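CDP-glucose-4,6-dehydratase (Yersinia pseudotuberculosis, PDB 1RKX) catalyses the 4,6-dehydration of CDP-D-glucose to CDP-4-dehydro-6-deoxy-D-glucose, with its bound NAD probably acting as the redox cofactor. Local coordinates at residues C[136-147]-C[300-309]. Sequence-based numbering, arbitrary orientation.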
loop_
_atom_site.group_PDB
_atom_site.type_symbol
_atom_site.label_atom_id
_atom_site.label_comp_id
_atom_site.label_asym_id
_atom_site.label_seq_id
_atom_site.Cartn_x
_atom_site.Cartn_y
_atom_site.Cartn_z
ATOM N N TYR C 136 -5.459 12.043 8.451
ATOM C CA TYR C 136 -4.701 11.210 7.519
ATOM C C TYR C 136 -3.301 11.698 7.209
ATOM O O TYR C 136 -3.075 12.892 7.031
ATOM C CB TYR C 136 -5.437 11.066 6.184
ATOM C CG TYR C 136 -6.763 10.351 6.261
ATOM C CD1 TYR C 136 -7.967 11.066 6.298
ATOM C CD2 TYR C 136 -6.816 8.958 6.280
ATOM C CE1 TYR C 136 -9.189 10.404 6.347
ATOM C CE2 TYR C 136 -8.034 8.285 6.328
ATOM C CZ TYR C 136 -9.213 9.012 6.361
ATOM O OH TYR C 136 -10.422 8.359 6.402
ATOM N N ASP C 137 -2.365 10.756 7.137
ATOM C CA ASP C 137 -0.997 11.082 6.774
ATOM C C ASP C 137 -1.161 11.688 5.381
ATOM O O ASP C 137 -1.735 11.057 4.495
ATOM C CB ASP C 137 -0.160 9.802 6.721
ATOM C CG ASP C 137 1.235 10.035 6.191
ATOM O OD1 ASP C 137 1.811 11.105 6.473
ATOM O OD2 ASP C 137 1.765 9.139 5.503
ATOM N N ASN C 138 -0.656 12.900 5.181
ATOM C CA ASN C 138 -0.830 13.573 3.905
ATOM C C ASN C 138 0.099 13.115 2.791
ATOM O O ASN C 138 1.309 13.342 2.840
ATOM C CB ASN C 138 -0.701 15.088 4.093
ATOM C CG ASN C 138 -1.368 15.863 2.977
ATOM O OD1 ASN C 138 -1.062 15.667 1.802
ATOM N ND2 ASN C 138 -2.293 16.745 3.338
ATOM N N LYS C 139 -0.481 12.479 1.780
ATOM C CA LYS C 139 0.282 11.989 0.641
ATOM C C LYS C 139 0.419 13.057 -0.442
ATOM O O LYS C 139 1.060 12.833 -1.466
ATOM C CB LYS C 139 -0.390 10.743 0.057
ATOM C CG LYS C 139 -0.475 9.568 1.023
ATOM C CD LYS C 139 0.911 9.120 1.452
ATOM C CE LYS C 139 0.861 7.863 2.296
ATOM N NZ LYS C 139 2.233 7.465 2.740
ATOM N N GLU C 140 -0.188 14.216 -0.215
ATOM C CA GLU C 140 -0.123 15.318 -1.169
ATOM C C GLU C 140 -0.494 14.894 -2.589
ATOM O O GLU C 140 0.238 15.171 -3.541
ATOM C CB GLU C 140 1.280 15.930 -1.170
ATOM C CG GLU C 140 1.623 16.734 0.079
ATOM C CD GLU C 140 0.866 18.050 0.163
ATOM O OE1 GLU C 140 -0.374 18.026 0.308
ATOM O OE2 GLU C 140 1.516 19.114 0.078
ATOM N N TRP C 141 -1.631 14.220 -2.733
ATOM C CA TRP C 141 -2.077 13.781 -4.046
ATOM C C TRP C 141 -3.515 14.207 -4.328
ATOM O O TRP C 141 -4.202 14.748 -3.458
ATOM C CB TRP C 141 -1.927 12.258 -4.195
ATOM C CG TRP C 141 -2.643 11.447 -3.159
ATOM C CD1 TRP C 141 -3.739 11.822 -2.430
ATOM C CD2 TRP C 141 -2.367 10.087 -2.797
ATOM N NE1 TRP C 141 -4.161 10.778 -1.641
ATOM C CE2 TRP C 141 -3.338 9.702 -1.847
ATOM C CE3 TRP C 141 -1.393 9.155 -3.187
ATOM C CZ2 TRP C 141 -3.368 8.422 -1.280
ATOM C CZ3 TRP C 141 -1.420 7.884 -2.626
ATOM C CH2 TRP C 141 -2.406 7.528 -1.682
ATOM N N ILE C 142 -3.968 13.936 -5.543
ATOM C CA ILE C 142 -5.300 14.325 -5.983
ATOM C C ILE C 142 -6.449 13.427 -5.534
ATOM O O ILE C 142 -7.611 13.735 -5.783
ATOM C CB ILE C 142 -5.337 14.406 -7.524
ATOM C CG1 ILE C 142 -4.197 15.293 -8.024
ATOM C CG2 ILE C 142 -6.660 14.974 -7.987
ATOM C CD1 ILE C 142 -4.137 15.416 -9.534
ATOM N N TRP C 143 -6.139 12.329 -4.863
ATOM C CA TRP C 143 -7.181 11.397 -4.454
ATOM C C TRP C 143 -7.759 11.549 -3.048
ATOM O O TRP C 143 -7.063 11.933 -2.113
ATOM C CB TRP C 143 -6.668 9.970 -4.636
ATOM C CG TRP C 143 -6.346 9.643 -6.068
ATOM C CD1 TRP C 143 -7.219 9.626 -7.116
ATOM C CD2 TRP C 143 -5.073 9.268 -6.602
ATOM N NE1 TRP C 143 -6.571 9.259 -8.269
ATOM C CE2 TRP C 143 -5.252 9.033 -7.985
ATOM C CE3 TRP C 143 -3.794 9.108 -6.049
ATOM C CZ2 TRP C 143 -4.200 8.644 -8.824
ATOM C CZ3 TRP C 143 -2.749 8.722 -6.884
ATOM C CH2 TRP C 143 -2.961 8.494 -8.257
ATOM N N GLY C 144 -9.044 11.237 -2.919
ATOM C CA GLY C 144 -9.701 11.311 -1.627
ATOM C C GLY C 144 -9.255 10.130 -0.788
ATOM O O GLY C 144 -9.144 9.009 -1.289
ATOM N N TYR C 145 -9.002 10.371 0.493
ATOM C CA TYR C 145 -8.548 9.314 1.383
ATOM C C TYR C 145 -9.612 8.299 1.752
ATOM O O TYR C 145 -10.781 8.632 1.925
ATOM C CB TYR C 145 -7.950 9.918 2.654
ATOM C CG TYR C 145 -6.671 10.663 2.372
ATOM C CD1 TYR C 145 -6.689 11.999 1.978
ATOM C CD2 TYR C 145 -5.445 10.001 2.406
ATOM C CE1 TYR C 145 -5.507 12.658 1.614
ATOM C CE2 TYR C 145 -4.268 10.642 2.049
ATOM C CZ TYR C 145 -4.304 11.966 1.651
ATOM O OH TYR C 145 -3.129 12.576 1.279
ATOM N N ARG C 146 -9.183 7.050 1.869
ATOM C CA ARG C 146 -10.075 5.959 2.222
ATOM C C ARG C 146 -9.829 5.664 3.704
ATOM O O ARG C 146 -8.732 5.897 4.206
ATOM C CB ARG C 146 -9.783 4.772 1.290
ATOM C CG ARG C 146 -9.758 5.260 -0.180
ATOM C CD ARG C 146 -9.785 4.200 -1.287
ATOM N NE ARG C 146 -8.547 3.451 -1.419
ATOM C CZ ARG C 146 -8.039 3.011 -2.571
ATOM N NH1 ARG C 146 -8.642 3.244 -3.730
ATOM N NH2 ARG C 146 -6.920 2.306 -2.554
ATOM N N GLU C 147 -10.846 5.179 4.406
ATOM C CA GLU C 147 -10.721 4.933 5.841
ATOM C C GLU C 147 -9.619 3.992 6.307
ATOM O O GLU C 147 -9.196 4.065 7.462
ATOM C CB GLU C 147 -12.066 4.466 6.420
ATOM C CG GLU C 147 -13.130 5.555 6.461
ATOM C CD GLU C 147 -13.981 5.609 5.205
ATOM O OE1 GLU C 147 -13.602 4.989 4.185
ATOM O OE2 GLU C 147 -15.030 6.281 5.241
ATOM N N ALA C 300 -1.685 22.329 -6.633
ATOM C CA ALA C 300 -1.926 21.238 -7.570
ATOM C C ALA C 300 -3.042 20.323 -7.072
ATOM O O ALA C 300 -3.719 19.658 -7.861
ATOM C CB ALA C 300 -0.646 20.433 -7.775
ATOM N N HIS C 301 -3.237 20.297 -5.760
ATOM C CA HIS C 301 -4.261 19.443 -5.174
ATOM C C HIS C 301 -4.751 19.983 -3.839
ATOM O O HIS C 301 -4.142 20.872 -3.246
ATOM C CB HIS C 301 -3.693 18.045 -4.950
ATOM C CG HIS C 301 -2.466 18.038 -4.094
ATOM N ND1 HIS C 301 -1.214 18.340 -4.587
ATOM C CD2 HIS C 301 -2.307 17.841 -2.764
ATOM C CE1 HIS C 301 -0.339 18.330 -3.598
ATOM N NE2 HIS C 301 -0.977 18.032 -2.481
ATOM N N TYR C 302 -5.860 19.420 -3.374
ATOM C CA TYR C 302 -6.448 19.797 -2.096
ATOM C C TYR C 302 -6.918 18.524 -1.396
ATOM O O TYR C 302 -7.317 17.558 -2.045
ATOM C CB TYR C 302 -7.621 20.759 -2.311
ATOM C CG TYR C 302 -8.657 20.268 -3.293
ATOM C CD1 TYR C 302 -9.731 19.481 -2.874
ATOM C CD2 TYR C 302 -8.560 20.584 -4.650
ATOM C CE1 TYR C 302 -10.686 19.024 -3.785
ATOM C CE2 TYR C 302 -9.506 20.129 -5.567
ATOM C CZ TYR C 302 -10.566 19.352 -5.127
ATOM O OH TYR C 302 -11.506 18.910 -6.027
ATOM N N LEU C 303 -6.847 18.535 -0.073
ATOM C CA LEU C 303 -7.243 17.404 0.766
ATOM C C LEU C 303 -8.732 17.106 0.640
ATOM O O LEU C 303 -9.563 17.992 0.818
ATOM C CB LEU C 303 -6.905 17.723 2.229
ATOM C CG LEU C 303 -6.964 16.655 3.331
ATOM C CD1 LEU C 303 -8.351 16.035 3.412
ATOM C CD2 LEU C 303 -5.918 15.596 3.060
ATOM N N LYS C 304 -9.064 15.857 0.327
ATOM C CA LYS C 304 -10.462 15.451 0.217
ATOM C C LYS C 304 -10.618 14.013 0.689
ATOM O O LYS C 304 -9.633 13.286 0.835
ATOM C CB LYS C 304 -10.978 15.604 -1.220
ATOM C CG LYS C 304 -10.374 14.660 -2.223
ATOM C CD LYS C 304 -10.995 14.878 -3.597
ATOM C CE LYS C 304 -10.416 13.910 -4.612
ATOM N NZ LYS C 304 -11.046 14.061 -5.945
ATOM N N LEU C 305 -11.858 13.604 0.923
ATOM C CA LEU C 305 -12.135 12.269 1.422
ATOM C C LEU C 305 -13.017 11.453 0.493
ATOM O O LEU C 305 -13.865 11.993 -0.214
ATOM C CB LEU C 305 -12.827 12.365 2.787
ATOM C CG LEU C 305 -12.170 13.199 3.891
ATOM C CD1 LEU C 305 -13.034 13.143 5.154
ATOM C CD2 LEU C 305 -10.780 12.668 4.176
ATOM N N ASP C 306 -12.804 10.145 0.493
ATOM C CA ASP C 306 -13.627 9.248 -0.306
ATOM C C ASP C 306 -14.687 8.789 0.693
ATOM O O ASP C 306 -14.353 8.175 1.707
ATOM C CB ASP C 306 -12.819 8.049 -0.785
ATOM C CG ASP C 306 -13.639 7.101 -1.636
ATOM O OD1 ASP C 306 -14.752 6.727 -1.212
ATOM O OD2 ASP C 306 -13.167 6.727 -2.726
ATOM N N CYS C 307 -15.952 9.094 0.415
ATOM C CA CYS C 307 -17.033 8.732 1.328
ATOM C C CYS C 307 -17.904 7.586 0.828
ATOM O O CYS C 307 -19.108 7.554 1.093
ATOM C CB CYS C 307 -17.905 9.962 1.607
ATOM S SG CYS C 307 -16.981 11.334 2.328
ATOM N N SER C 308 -17.290 6.650 0.114
ATOM C CA SER C 308 -18.005 5.491 -0.417
ATOM C C SER C 308 -18.524 4.598 0.712
ATOM O O SER C 308 -19.594 4.004 0.602
ATOM C CB SER C 308 -17.090 4.671 -1.335
ATOM O OG SER C 308 -16.664 5.426 -2.462
ATOM N N LYS C 309 -17.761 4.507 1.796
ATOM C CA LYS C 309 -18.141 3.674 2.935
ATOM C C LYS C 309 -19.437 4.150 3.600
ATOM O O LYS C 309 -20.352 3.360 3.822
ATOM C CB LYS C 309 -17.004 3.656 3.954
ATOM C CG LYS C 309 -17.171 2.659 5.081
ATOM C CD LYS C 309 -15.988 2.787 6.034
ATOM C CE LYS C 309 -16.077 1.845 7.196
ATOM N NZ LYS C 309 -14.816 1.912 7.996
HETATM O O HOH W 1 -7.752 16.963 -5.065
HETATM O O HOH W 2 -6.654 14.375 -1.015
HETATM O O HOH W 3 -15.160 5.518 2.151
#
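Tyr145 and Leu305 form a single parallel beta bridge, since Tyr145 N donates to Lys304 O (3.0 Å) and Tyr145 O accepts from Asp306 N (2.9 Å), one bond on each flank of Leu305. Upstream, one water spans the backbones between Trp143 O and Lys304 N. Lys304, with CG set between its backbone N and carbonyl carbon (chi1 68°) and the chain extended beyond, passes closely over Gly144, its CG 3.5 Å from Gly144 CA; its ammonium reaches Asp266 in a salt bridge. At the other side Leu303 CD2 meets Tyr145 CE1 at 3.3 Å, the two side chains roughly perpendicular, while Leu305 CD2 touches Tyr136 CE1 at 3.5 Å. His301 NE2 donates to Glu140 OE1 at 2.9 Å. The oxygen lies near the imidazole plane, but the donor stands above the carboxylate, the two planes being 82° apart. Near the helix start, a water joins Glu147 OE1 (2.6 Å), Asp306 O and Lys309 N, and the aliphatic chain of Lys309 crosses the Glu147 carboxylate obliquely through CB and CD. A second subunit packs nearby, its Glu149 salt-bridged to Arg146. The contact thus fastens the loop between strand 126-130 and helix 156-175 to the lead-in of helix 308-314, beside edge strand 259-261 of the Rossmann-type sheet: Glu147 OE2 bonds Asn261 N, and Lys309 pairs with Glu258.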